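Local coordinates for BH0493 protein (Bacillus halodurans C-125, PDB 2QEE) that binds zinc and is probably a metal-dependent enzyme of the amidohydrolase superfamily, of unestablished reaction, at residues 25-30 and 350-355; 140-145 and 165-170; 299-304 and 322-327. All coordinates share one frame; numbering follows the deposited sequence.

How the interactions relate
Interactions 1 and 3 are fully buried, whereas interaction 2 is partly buried and reaches solvent at one end. Interactions 2 and 3 each join two parallel strands of a different beta-alpha-beta unit and do not touch, their centres about 18 Å apart. Interaction 1 has no direct hydrogen bond between its segments. It relies on van der Waals contact and one water, beside the zinc bound by His28 and His30. It touches both of the others: Thr29 OG1 probably hydrogen-bonds Val143 O of interaction 2, and Gly325 N of interaction 3 probably donates to Ile352 O. Interaction 2 adds a histidine-carboxylate bond; interaction 3 packs a threonine over a phenylalanine ring face and against a tryptophan.

Interaction 1 (25-30 and 350-355); sequences TDMHTH and SFIPQH. With ZN (zinc ion), chain T.
The His355 imidazole overlaps the side chain of His28, and the two lie side by side, pointing the same way. His355 CD2 does most of the touching. It approaches the His28 ring near the plane, at the edge, and sits 3.7 Å from His28 CB. The ring planes are 58° apart, so the pair is oblique. The same CD2 lies 3.4 Å from the His28 carbonyl O, which meets the His355 ring at its edge. CG of His355 stands between its own backbone N and carbonyl carbon (chi1 65°), which puts CG beside His28 CB and O. Met27 crosses His355 at a slant, its SD 4.0 Å from His355 CB. Met27 CG touches Ile352 CG2 at 4.1 Å. His28 and His30 form the HxH motif that follows the first strand of the amidohydrolase barrel. Zinc is bound by His28 NE2 at 2.2 Å and by His30 NE2 at 2.3 Å. Asp357, just beyond segment 350-355, and a water are further ligands. Asp26 OD1 comes within 3.6 Å of His355 CA, while its OD2 hydrogen-bonds Ser356 and Trp368. A water accepts a hydrogen bond from Met27 N at 2.9 Å and also lies close to Thr25 O and Gln354 O. It bridges the two backbones, which make no direct hydrogen bond here. Phe410 of helix 395-414 packs against both Met27 and Ile352.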
ATOM      1  N   THR C  25     -10.211  18.897 -19.303  1.00 14.33           N
ATOM      2  CA  THR C  25     -10.088  17.922 -20.401  1.00 13.34           C
ATOM      3  C   THR C  25     -10.129  16.553 -19.762  1.00 15.15           C
ATOM      4  O   THR C  25      -9.273  16.229 -18.895  1.00 15.35           O
ATOM      5  CB  THR C  25      -8.821  18.087 -21.229  1.00 14.23           C
ATOM      6  OG1 THR C  25      -8.903  19.357 -21.912  1.00 17.08           O
ATOM      7  CG2 THR C  25      -8.685  16.968 -22.259  1.00 16.69           C
ATOM      8  N   ASP C  26     -11.078  15.724 -20.197  1.00 12.82           N
ATOM      9  CA  ASP C  26     -11.253  14.390 -19.571  1.00 14.07           C
ATOM     10  C   ASP C  26     -10.659  13.436 -20.584  1.00 14.35           C
ATOM     11  O   ASP C  26     -11.274  13.158 -21.640  1.00 14.33           O
ATOM     12  CB  ASP C  26     -12.748  14.128 -19.342  1.00 14.58           C
ATOM     13  CG  ASP C  26     -13.030  12.849 -18.560  1.00  9.41           C
ATOM     14  OD1 ASP C  26     -12.080  12.033 -18.463  1.00 13.03           O
ATOM     15  OD2 ASP C  26     -14.160  12.697 -18.057  1.00 15.86           O
ATOM     16  N   MET C  27      -9.448  12.961 -20.320  1.00 12.75           N
ATOM     17  CA  MET C  27      -8.683  12.374 -21.447  1.00 13.25           C
ATOM     18  C   MET C  27      -8.876  10.897 -21.714  1.00 13.63           C
ATOM     19  O   MET C  27      -8.154  10.334 -22.545  1.00 15.60           O
ATOM     20  CB  MET C  27      -7.190  12.735 -21.468  1.00 12.90           C
ATOM     21  CG  MET C  27      -6.413  12.542 -20.128  1.00 18.63           C
ATOM     22  SD  MET C  27      -6.343  10.797 -19.687  1.00 19.64           S
ATOM     23  CE  MET C  27      -5.198  10.103 -20.917  1.00 16.28           C
ATOM     24  N   HIS C  28      -9.815  10.287 -21.010  1.00 13.05           N
ATOM     25  CA  HIS C  28     -10.223   8.922 -21.356  1.00 14.53           C
ATOM     26  C   HIS C  28     -11.630   8.683 -20.824  1.00 15.31           C
ATOM     27  O   HIS C  28     -11.819   8.659 -19.591  1.00 15.01           O
ATOM     28  CB  HIS C  28      -9.287   7.852 -20.744  1.00 16.53           C
ATOM     29  CG  HIS C  28      -9.765   6.455 -21.002  1.00 20.24           C
ATOM     30  ND1 HIS C  28      -9.921   5.964 -22.278  1.00 26.37           N
ATOM     31  CD2 HIS C  28     -10.184   5.473 -20.164  1.00 25.41           C
ATOM     32  CE1 HIS C  28     -10.381   4.726 -22.220  1.00 28.59           C
ATOM     33  NE2 HIS C  28     -10.570   4.412 -20.952  1.00 24.00           N
ATOM     34  N   THR C  29     -12.608   8.520 -21.732  1.00 13.08           N
ATOM     35  CA  THR C  29     -13.978   8.215 -21.354  1.00 13.92           C
ATOM     36  C   THR C  29     -14.498   7.176 -22.342  1.00 14.69           C
ATOM     37  O   THR C  29     -13.865   6.945 -23.344  1.00 17.54           O
ATOM     38  CB  THR C  29     -14.945   9.427 -21.424  1.00 15.20           C
ATOM     39  OG1 THR C  29     -15.291   9.715 -22.811  1.00 15.29           O
ATOM     40  CG2 THR C  29     -14.336  10.715 -20.790  1.00 12.76           C
ATOM     41  N   HIS C  30     -15.705   6.708 -22.068  1.00 14.10           N
ATOM     42  CA  HIS C  30     -16.437   5.812 -22.986  1.00 16.88           C
ATOM     43  C   HIS C  30     -17.695   6.534 -23.435  1.00 17.63           C
ATOM     44  O   HIS C  30     -18.735   5.925 -23.578  1.00 18.74           O
ATOM     45  CB  HIS C  30     -16.764   4.540 -22.239  1.00 16.95           C
ATOM     46  CG  HIS C  30     -15.566   3.682 -22.076  1.00 22.82           C
ATOM     47  ND1 HIS C  30     -15.129   2.823 -23.060  1.00 27.24           N
ATOM     48  CD2 HIS C  30     -14.639   3.643 -21.095  1.00 28.17           C
ATOM     49  CE1 HIS C  30     -14.003   2.251 -22.669  1.00 29.90           C
ATOM     50  NE2 HIS C  30     -13.681   2.742 -21.487  1.00 26.48           N
ATOM     51  N   SER C 350       3.960  17.351 -12.916  1.00 12.32           N
ATOM     52  CA  SER C 350       4.222  16.703 -14.234  1.00 12.57           C
ATOM     53  C   SER C 350       3.467  15.348 -14.443  1.00 13.84           C
ATOM     54  O   SER C 350       4.065  14.320 -14.824  1.00 13.89           O
ATOM     55  CB  SER C 350       5.741  16.553 -14.493  1.00 13.82           C
ATOM     56  OG  SER C 350       6.414  15.636 -13.626  1.00 14.79           O
ATOM     57  N   PHE C 351       2.166  15.362 -14.163  1.00 13.14           N
ATOM     58  CA  PHE C 351       1.341  14.203 -14.453  1.00 14.35           C
ATOM     59  C   PHE C 351      -0.085  14.629 -14.657  1.00 12.47           C
ATOM     60  O   PHE C 351      -0.418  15.807 -14.454  1.00 13.18           O
ATOM     61  CB  PHE C 351       1.423  13.205 -13.266  1.00 12.68           C
ATOM     62  CG  PHE C 351       0.793  13.705 -11.940  1.00  8.95           C
ATOM     63  CD1 PHE C 351      -0.385  13.131 -11.519  1.00 13.86           C
ATOM     64  CD2 PHE C 351       1.457  14.638 -11.112  1.00 11.94           C
ATOM     65  CE1 PHE C 351      -0.997  13.542 -10.298  1.00 10.62           C
ATOM     66  CE2 PHE C 351       0.881  15.062  -9.905  1.00 13.04           C
ATOM     67  CZ  PHE C 351      -0.350  14.516  -9.498  1.00 12.99           C
ATOM     68  N   ILE C 352      -0.944  13.681 -15.027  1.00 11.74           N
ATOM     69  CA  ILE C 352      -2.374  13.936 -15.202  1.00 11.64           C
ATOM     70  C   ILE C 352      -3.102  13.190 -14.070  1.00 11.95           C
ATOM     71  O   ILE C 352      -3.203  11.935 -14.065  1.00 12.03           O
ATOM     72  CB  ILE C 352      -2.868  13.456 -16.603  1.00 10.08           C
ATOM     73  CG1 ILE C 352      -2.096  14.206 -17.727  1.00 14.32           C
ATOM     74  CG2 ILE C 352      -4.412  13.543 -16.726  1.00 12.51           C
ATOM     75  CD1 ILE C 352      -2.255  13.468 -19.087  1.00 14.44           C
ATOM     76  N   PRO C 353      -3.562  13.937 -13.072  1.00 12.22           N
ATOM     77  CA  PRO C 353      -4.145  13.220 -11.882  1.00 11.92           C
ATOM     78  C   PRO C 353      -5.389  12.378 -12.130  1.00 12.62           C
ATOM     79  O   PRO C 353      -5.595  11.372 -11.435  1.00 14.99           O
ATOM     80  CB  PRO C 353      -4.494  14.346 -10.890  1.00 11.79           C
ATOM     81  CG  PRO C 353      -4.498  15.622 -11.727  1.00 11.05           C
ATOM     82  CD  PRO C 353      -3.460  15.400 -12.856  1.00 12.15           C
ATOM     83  N   GLN C 354      -6.260  12.731 -13.079  1.00 13.17           N
ATOM     84  CA  GLN C 354      -7.511  11.987 -13.140  1.00 10.68           C
ATOM     85  C   GLN C 354      -8.117  11.983 -14.553  1.00 13.39           C
ATOM     86  O   GLN C 354      -7.829  12.897 -15.353  1.00 13.78           O
ATOM     87  CB  GLN C 354      -8.527  12.526 -12.146  1.00 11.39           C
ATOM     88  CG  GLN C 354      -9.827  11.740 -12.021  1.00 15.94           C
ATOM     89  CD  GLN C 354      -9.575  10.290 -11.560  1.00 15.57           C
ATOM     90  OE1 GLN C 354      -8.882   9.530 -12.255  1.00 14.06           O
ATOM     91  NE2 GLN C 354     -10.161   9.904 -10.402  1.00 17.15           N
ATOM     92  N   HIS C 355      -8.925  10.953 -14.792  1.00 12.63           N
ATOM     93  CA  HIS C 355      -9.836  10.874 -15.933  1.00 13.92           C
ATOM     94  C   HIS C 355     -11.105  10.238 -15.375  1.00 16.35           C
ATOM     95  O   HIS C 355     -11.044   9.623 -14.320  1.00 17.11           O
ATOM     96  CB  HIS C 355      -9.257  10.043 -17.079  1.00 14.77           C
ATOM     97  CG  HIS C 355      -9.048   8.585 -16.773  1.00 17.28           C
ATOM     98  ND1 HIS C 355      -8.001   8.138 -15.991  1.00 20.51           N
ATOM     99  CD2 HIS C 355      -9.744   7.480 -17.133  1.00 18.39           C
ATOM    100  CE1 HIS C 355      -8.054   6.818 -15.889  1.00 23.57           C
ATOM    101  NE2 HIS C 355      -9.100   6.389 -16.577  1.00 16.59           N
TER
HETATM  102 ZN    ZN T5023     -11.984   2.976 -20.004  0.50 30.66          ZN
HETATM  103  O   HOH W   1      -8.256  13.955 -17.858  1.00 14.84           O
HETATM  104  O   HOH W   2     -11.175   1.457 -19.479  1.00 36.42           O

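Interaction 2 (140-145 and 165-170); sequences SDVVMT and SRFHAA
This contact pairs the two parallel strands of a beta-alpha-beta unit, strands 139-143 and 167-168, with helix 151-158 as the crossover. Three backbone bonds join them: Val142 N to Arg166 O, His168 N to Val142 O, and Met144 N to His168 O. The His168 and Asp141 side chains cross obliquely, carboxylate and ring planes 35° apart. His168 NE2 donates to Asp141 OD1 at 2.7 Å, with an N-H...O angle of 160°. The oxygen uses its anti lone pair and lies close to the imidazole plane. A water also donates to Asp141 OD1 and to Ser165 O, while Ser140 OG donates to Asp141 OD2 at 2.6 Å. Both carboxylate oxygens are therefore engaged, and the His168 ring also meets Trp411 edge-to-face. Val142 and Phe167 lie on the other face of the sheet, side by side. Val142 CG1 is 3.8 Å from Phe167 CD1, and Met144 CG comes to the ring edge, 4.1 Å from the same CD1. Val143 CG1 meets Ala170 CB at 3.8 Å. Beyond the strand, Thr145 packs on His28 beside the zinc site. Parallel strands linked through a helix, with the metal near their C-terminal ends, are typical of the amidohydrolase (beta/alpha)8 barrel.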
ATOM      1  N   SER C 140     -14.675  20.815 -20.698  1.00 14.80           N
ATOM      2  CA  SER C 140     -14.581  21.518 -21.989  1.00 18.96           C
ATOM      3  C   SER C 140     -14.312  20.516 -23.119  1.00 19.33           C
ATOM      4  O   SER C 140     -14.669  20.766 -24.311  1.00 20.05           O
ATOM      5  CB  SER C 140     -13.464  22.540 -21.929  1.00 21.84           C
ATOM      6  OG  SER C 140     -12.193  21.935 -21.795  1.00 18.97           O
ATOM      7  N   ASP C 141     -13.648  19.399 -22.795  1.00 15.58           N
ATOM      8  CA  ASP C 141     -13.189  18.480 -23.817  1.00 15.09           C
ATOM      9  C   ASP C 141     -13.300  17.052 -23.297  1.00 18.42           C
ATOM     10  O   ASP C 141     -12.802  16.759 -22.202  1.00 17.70           O
ATOM     11  CB  ASP C 141     -11.730  18.751 -24.172  1.00 16.22           C
ATOM     12  CG  ASP C 141     -11.566  20.105 -24.874  1.00 24.66           C
ATOM     13  OD1 ASP C 141     -11.674  20.173 -26.122  1.00 20.62           O
ATOM     14  OD2 ASP C 141     -11.439  21.141 -24.200  1.00 19.61           O
ATOM     15  N   VAL C 142     -13.861  16.164 -24.121  1.00 16.43           N
ATOM     16  CA  VAL C 142     -14.034  14.760 -23.769  1.00 16.58           C
ATOM     17  C   VAL C 142     -13.262  13.930 -24.787  1.00 18.34           C
ATOM     18  O   VAL C 142     -13.447  14.109 -26.026  1.00 20.58           O
ATOM     19  CB  VAL C 142     -15.566  14.386 -23.804  1.00 17.04           C
ATOM     20  CG1 VAL C 142     -15.783  12.865 -23.808  1.00 21.67           C
ATOM     21  CG2 VAL C 142     -16.291  15.009 -22.601  1.00 18.87           C
ATOM     22  N   VAL C 143     -12.376  13.045 -24.309  1.00 15.27           N
ATOM     23  CA  VAL C 143     -11.744  12.086 -25.221  1.00 13.38           C
ATOM     24  C   VAL C 143     -12.565  10.820 -25.187  1.00 14.72           C
ATOM     25  O   VAL C 143     -12.832  10.221 -24.105  1.00 16.11           O
ATOM     26  CB  VAL C 143     -10.274  11.834 -24.922  1.00 15.08           C
ATOM     27  CG1 VAL C 143      -9.704  10.826 -25.904  1.00 17.18           C
ATOM     28  CG2 VAL C 143      -9.444  13.160 -25.005  1.00 15.67           C
ATOM     29  N   MET C 144     -12.944  10.369 -26.391  1.00 14.86           N
ATOM     30  CA  MET C 144     -13.753   9.165 -26.530  1.00 15.22           C
ATOM     31  C   MET C 144     -12.873   7.926 -26.546  1.00 13.13           C
ATOM     32  O   MET C 144     -11.619   8.020 -26.632  1.00 15.78           O
ATOM     33  CB  MET C 144     -14.524   9.272 -27.901  1.00 13.14           C
ATOM     34  CG  MET C 144     -15.465  10.502 -27.947  1.00 13.00           C
ATOM     35  SD  MET C 144     -16.417  10.445 -29.560  1.00 17.52           S
ATOM     36  CE  MET C 144     -15.110  10.911 -30.652  1.00 17.05           C
ATOM     37  N   THR C 145     -13.523   6.751 -26.571  1.00 15.21           N
ATOM     38  CA  THR C 145     -12.866   5.485 -26.900  1.00 14.94           C
ATOM     39  C   THR C 145     -13.536   4.939 -28.205  1.00 15.55           C
ATOM     40  O   THR C 145     -14.711   4.596 -28.169  1.00 17.27           O
ATOM     41  CB  THR C 145     -13.084   4.480 -25.764  1.00 16.62           C
ATOM     42  OG1 THR C 145     -12.326   4.942 -24.619  1.00 17.04           O
ATOM     43  CG2 THR C 145     -12.566   3.118 -26.169  1.00 18.46           C
ATOM     44  N   SER C 165     -16.867  19.618 -31.664  1.00 21.59           N
ATOM     45  CA  SER C 165     -15.518  20.108 -31.421  1.00 21.94           C
ATOM     46  C   SER C 165     -15.105  19.780 -29.981  1.00 19.43           C
ATOM     47  O   SER C 165     -13.921  19.845 -29.655  1.00 22.73           O
ATOM     48  CB  SER C 165     -15.490  21.642 -31.585  1.00 23.08           C
ATOM     49  OG  SER C 165     -16.521  22.222 -30.806  1.00 31.66           O
ATOM     50  N   ARG C 166     -16.095  19.464 -29.166  1.00 18.45           N
ATOM     51  CA  ARG C 166     -15.882  19.167 -27.695  1.00 18.48           C
ATOM     52  C   ARG C 166     -15.426  17.729 -27.463  1.00 20.05           C
ATOM     53  O   ARG C 166     -14.936  17.393 -26.369  1.00 19.86           O
ATOM     54  CB  ARG C 166     -17.148  19.392 -26.903  1.00 17.53           C
ATOM     55  CG  ARG C 166     -17.642  20.826 -26.915  1.00 17.13           C
ATOM     56  CD  ARG C 166     -19.029  20.958 -26.304  1.00 21.94           C
ATOM     57  NE  ARG C 166     -20.013  20.165 -27.012  1.00 25.09           N
ATOM     58  CZ  ARG C 166     -21.307  20.113 -26.697  1.00 25.83           C
ATOM     59  NH1 ARG C 166     -21.800  20.807 -25.668  1.00 26.79           N
ATOM     60  NH2 ARG C 166     -22.106  19.348 -27.425  1.00 27.19           N
ATOM     61  N   PHE C 167     -15.557  16.897 -28.504  1.00 18.13           N
ATOM     62  CA  PHE C 167     -15.301  15.440 -28.414  1.00 17.74           C
ATOM     63  C   PHE C 167     -14.157  15.072 -29.310  1.00 20.62           C
ATOM     64  O   PHE C 167     -14.089  15.463 -30.500  1.00 22.43           O
ATOM     65  CB  PHE C 167     -16.550  14.622 -28.787  1.00 18.93           C
ATOM     66  CG  PHE C 167     -17.655  14.723 -27.795  1.00 17.80           C
ATOM     67  CD1 PHE C 167     -17.861  13.673 -26.874  1.00 18.55           C
ATOM     68  CD2 PHE C 167     -18.495  15.825 -27.765  1.00 17.32           C
ATOM     69  CE1 PHE C 167     -18.862  13.726 -25.928  1.00 16.98           C
ATOM     70  CE2 PHE C 167     -19.541  15.913 -26.837  1.00 15.53           C
ATOM     71  CZ  PHE C 167     -19.716  14.885 -25.866  1.00 18.58           C
ATOM     72  N   HIS C 168     -13.218  14.341 -28.746  1.00 17.92           N
ATOM     73  CA  HIS C 168     -12.022  14.001 -29.446  1.00 16.56           C
ATOM     74  C   HIS C 168     -11.900  12.492 -29.555  1.00 19.54           C
ATOM     75  O   HIS C 168     -12.306  11.769 -28.668  1.00 19.27           O
ATOM     76  CB  HIS C 168     -10.766  14.575 -28.780  1.00 16.49           C
ATOM     77  CG  HIS C 168     -10.879  16.047 -28.492  1.00 21.26           C
ATOM     78  ND1 HIS C 168     -10.374  17.012 -29.343  1.00 19.98           N
ATOM     79  CD2 HIS C 168     -11.492  16.715 -27.486  1.00 21.27           C
ATOM     80  CE1 HIS C 168     -10.634  18.215 -28.843  1.00 19.62           C
ATOM     81  NE2 HIS C 168     -11.325  18.062 -27.723  1.00 18.39           N
ATOM     82  N   ALA C 169     -11.360  12.030 -30.671  1.00 19.66           N
ATOM     83  CA  ALA C 169     -11.212  10.571 -30.902  1.00 19.03           C
ATOM     84  C   ALA C 169      -9.982   9.979 -30.250  1.00 16.43           C
ATOM     85  O   ALA C 169      -8.909  10.603 -30.193  1.00 17.84           O
ATOM     86  CB  ALA C 169     -11.152  10.268 -32.435  1.00 21.17           C
ATOM     87  N   ALA C 170     -10.097   8.703 -29.866  1.00 16.50           N
ATOM     88  CA  ALA C 170      -8.922   7.925 -29.528  1.00 16.54           C
ATOM     89  C   ALA C 170      -9.126   6.515 -30.089  1.00 15.44           C
ATOM     90  O   ALA C 170     -10.205   5.971 -29.918  1.00 16.76           O
ATOM     91  CB  ALA C 170      -8.710   7.835 -27.979  1.00 18.39           C
TER
HETATM   92  O   HOH W   3     -12.977  22.090 -27.673  1.00 40.79           O

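Interaction 3 (299-304 and 322-327); sequences LVTMLS and MIFGCW
Thr301 CB sits over the centre of the Phe324 ring, 3.8 Å from its centroid and only 12° off the ring normal. This is a CH-pi contact. The next atoms diverge. OG1 lies anti to the backbone N (chi1 -161°) and donates to Phe324 O at 2.6 Å. A water donates to the same OG1. That water also donates to Met302 O and accepts a hydrogen bond from Trp327 N at 2.8 Å, so it ties the two segments together past the end of the strand pairing. The methyl CG2 touches Phe324 CZ at 3.6 Å and also lies near Trp327 CG and CD2. Leu303 CD1 lies over one face of the Trp327 ring, toward the rim, and Leu303 CB lies 3.7 Å from Trp327 CZ3. The strands 298-302 and 321-323 are parallel neighbours in a beta-alpha-beta unit, with helix 308-317 between them. Val300 N bonds to Met322 O, and Phe324 N bonds to Val300 O. On the face that carries Leu299 and Met322, these two lie side by side, Leu299 CD2 being 3.7 Å from Met322 CG. Leu299 CB packs on Phe324 CE2 at 3.9 Å. The Phe324 ring also meets His355 edge-to-face, and Trp327 packs on Asp357, a zinc ligand. Gly325, which follows Phe324, has a positive phi of 73°, which favours glycine.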
ATOM      1  N   LEU C 299       1.333   6.919 -22.791  1.00 11.98           N
ATOM      2  CA  LEU C 299       0.450   7.297 -21.677  1.00 14.89           C
ATOM      3  C   LEU C 299       0.178   6.003 -20.941  1.00 15.62           C
ATOM      4  O   LEU C 299      -0.189   5.015 -21.581  1.00 17.14           O
ATOM      5  CB  LEU C 299      -0.849   7.873 -22.234  1.00 16.43           C
ATOM      6  CG  LEU C 299      -0.761   9.316 -22.755  1.00 12.14           C
ATOM      7  CD1 LEU C 299      -1.929   9.506 -23.804  1.00 15.77           C
ATOM      8  CD2 LEU C 299      -0.944  10.318 -21.594  1.00 18.05           C
ATOM      9  N   VAL C 300       0.334   5.966 -19.614  1.00 14.09           N
ATOM     10  CA  VAL C 300       0.087   4.688 -18.893  1.00 14.06           C
ATOM     11  C   VAL C 300      -0.737   4.931 -17.662  1.00 12.36           C
ATOM     12  O   VAL C 300      -0.499   5.922 -16.950  1.00 12.77           O
ATOM     13  CB  VAL C 300       1.431   4.048 -18.485  1.00 13.76           C
ATOM     14  CG1 VAL C 300       1.253   2.697 -17.645  1.00 14.62           C
ATOM     15  CG2 VAL C 300       2.298   3.728 -19.724  1.00 16.06           C
ATOM     16  N   THR C 301      -1.697   4.056 -17.444  1.00 13.27           N
ATOM     17  CA  THR C 301      -2.404   3.937 -16.168  1.00 13.14           C
ATOM     18  C   THR C 301      -2.407   2.441 -15.808  1.00 14.32           C
ATOM     19  O   THR C 301      -2.435   1.582 -16.721  1.00 14.91           O
ATOM     20  CB  THR C 301      -3.821   4.555 -16.231  1.00 15.50           C
ATOM     21  OG1 THR C 301      -4.307   4.827 -14.906  1.00 13.33           O
ATOM     22  CG2 THR C 301      -4.867   3.681 -16.982  1.00 13.80           C
ATOM     23  N   MET C 302      -2.404   2.131 -14.501  1.00 12.18           N
ATOM     24  CA  MET C 302      -2.288   0.712 -14.102  1.00 14.11           C
ATOM     25  C   MET C 302      -3.373   0.378 -13.112  1.00 12.98           C
ATOM     26  O   MET C 302      -3.833   1.245 -12.371  1.00 12.41           O
ATOM     27  CB  MET C 302      -0.918   0.342 -13.535  1.00 14.89           C
ATOM     28  CG  MET C 302       0.196   0.490 -14.594  1.00 15.31           C
ATOM     29  SD  MET C 302       1.814   0.013 -14.118  1.00 16.87           S
ATOM     30  CE  MET C 302       1.637  -1.819 -14.430  1.00 13.14           C
ATOM     31  N   LEU C 303      -3.777  -0.887 -13.114  1.00 13.04           N
ATOM     32  CA  LEU C 303      -4.991  -1.223 -12.344  1.00 13.26           C
ATOM     33  C   LEU C 303      -4.730  -1.678 -10.890  1.00 12.38           C
ATOM     34  O   LEU C 303      -5.640  -1.574 -10.038  1.00 11.66           O
ATOM     35  CB  LEU C 303      -5.788  -2.312 -13.083  1.00 14.34           C
ATOM     36  CG  LEU C 303      -7.223  -2.589 -12.616  1.00 12.32           C
ATOM     37  CD1 LEU C 303      -8.162  -1.379 -12.590  1.00 13.41           C
ATOM     38  CD2 LEU C 303      -7.839  -3.715 -13.579  1.00 15.35           C
ATOM     39  N   SER C 304      -3.568  -2.267 -10.665  1.00 12.70           N
ATOM     40  CA  SER C 304      -3.257  -2.830  -9.306  1.00 11.05           C
ATOM     41  C   SER C 304      -2.807  -1.663  -8.378  1.00 10.46           C
ATOM     42  O   SER C 304      -1.925  -0.879  -8.744  1.00 12.38           O
ATOM     43  CB  SER C 304      -2.158  -3.904  -9.421  1.00 14.00           C
ATOM     44  OG  SER C 304      -1.722  -4.317  -8.111  1.00 12.46           O
ATOM     45  N   MET C 322       3.915   9.581 -19.668  1.00 13.55           N
ATOM     46  CA  MET C 322       2.986  10.479 -18.970  1.00 16.13           C
ATOM     47  C   MET C 322       2.048   9.509 -18.281  1.00 15.47           C
ATOM     48  O   MET C 322       1.394   8.708 -18.921  1.00 14.39           O
ATOM     49  CB  MET C 322       2.193  11.392 -19.917  1.00 14.03           C
ATOM     50  CG  MET C 322       1.110  12.245 -19.253  1.00 14.06           C
ATOM     51  SD  MET C 322       1.855  13.251 -17.922  1.00 17.55           S
ATOM     52  CE  MET C 322       2.764  14.426 -18.894  1.00 19.55           C
ATOM     53  N   ILE C 323       1.998   9.557 -16.954  1.00 12.86           N
ATOM     54  CA  ILE C 323       1.005   8.708 -16.242  1.00 14.38           C
ATOM     55  C   ILE C 323      -0.284   9.464 -16.023  1.00 12.07           C
ATOM     56  O   ILE C 323      -0.284  10.719 -15.839  1.00 14.20           O
ATOM     57  CB  ILE C 323       1.589   8.152 -14.892  1.00 15.90           C
ATOM     58  CG1 ILE C 323       1.760   9.257 -13.882  1.00 20.68           C
ATOM     59  CG2 ILE C 323       2.900   7.378 -15.188  1.00 19.78           C
ATOM     60  CD1 ILE C 323       2.498   8.697 -12.599  1.00 16.53           C
ATOM     61  N   PHE C 324      -1.415   8.762 -16.042  1.00 11.43           N
ATOM     62  CA  PHE C 324      -2.704   9.430 -15.961  1.00 11.15           C
ATOM     63  C   PHE C 324      -3.683   8.643 -15.113  1.00 13.37           C
ATOM     64  O   PHE C 324      -3.689   7.370 -15.199  1.00 14.24           O
ATOM     65  CB  PHE C 324      -3.304   9.706 -17.350  1.00 14.45           C
ATOM     66  CG  PHE C 324      -3.782   8.465 -18.078  1.00 11.95           C
ATOM     67  CD1 PHE C 324      -5.138   8.065 -18.030  1.00 14.16           C
ATOM     68  CD2 PHE C 324      -2.876   7.719 -18.839  1.00 12.88           C
ATOM     69  CE1 PHE C 324      -5.582   6.928 -18.741  1.00 15.51           C
ATOM     70  CE2 PHE C 324      -3.312   6.571 -19.576  1.00 14.16           C
ATOM     71  CZ  PHE C 324      -4.704   6.196 -19.497  1.00 11.26           C
ATOM     72  N   GLY C 325      -4.401   9.366 -14.266  1.00 14.86           N
ATOM     73  CA  GLY C 325      -5.684   8.924 -13.725  1.00 14.30           C
ATOM     74  C   GLY C 325      -5.576   7.813 -12.674  1.00 15.27           C
ATOM     75  O   GLY C 325      -4.527   7.224 -12.409  1.00 12.86           O
ATOM     76  N   CYS C 326      -6.736   7.554 -12.087  1.00 15.75           N
ATOM     77  CA  CYS C 326      -6.881   6.509 -11.131  1.00 13.92           C
ATOM     78  C   CYS C 326      -7.959   5.635 -11.679  1.00 15.38           C
ATOM     79  O   CYS C 326      -9.127   5.927 -11.526  1.00 17.30           O
ATOM     80  CB  CYS C 326      -7.322   7.146  -9.799  1.00 15.32           C
ATOM     81  SG  CYS C 326      -6.175   8.398  -9.166  1.00 16.72           S
ATOM     82  N   TRP C 327      -7.529   4.552 -12.315  1.00 13.85           N
ATOM     83  CA  TRP C 327      -8.394   3.771 -13.161  1.00 15.46           C
ATOM     84  C   TRP C 327      -9.201   2.754 -12.355  1.00 18.74           C
ATOM     85  O   TRP C 327      -8.601   1.926 -11.640  1.00 16.97           O
ATOM     86  CB  TRP C 327      -7.437   3.032 -14.136  1.00 18.25           C
ATOM     87  CG  TRP C 327      -8.073   2.218 -15.212  1.00 17.62           C
ATOM     88  CD1 TRP C 327      -9.265   2.457 -15.832  1.00 21.98           C
ATOM     89  CD2 TRP C 327      -7.529   1.027 -15.819  1.00 17.19           C
ATOM     90  NE1 TRP C 327      -9.510   1.469 -16.771  1.00 21.88           N
ATOM     91  CE2 TRP C 327      -8.465   0.589 -16.789  1.00 20.46           C
ATOM     92  CE3 TRP C 327      -6.339   0.309 -15.651  1.00 16.22           C
ATOM     93  CZ2 TRP C 327      -8.255  -0.561 -17.583  1.00 21.46           C
ATOM     94  CZ3 TRP C 327      -6.129  -0.829 -16.455  1.00 17.34           C
ATOM     95  CH2 TRP C 327      -7.082  -1.248 -17.389  1.00 20.34           C
TER
HETATM   96  O   HOH W   4      -4.856   3.770 -12.545  1.00 15.20           O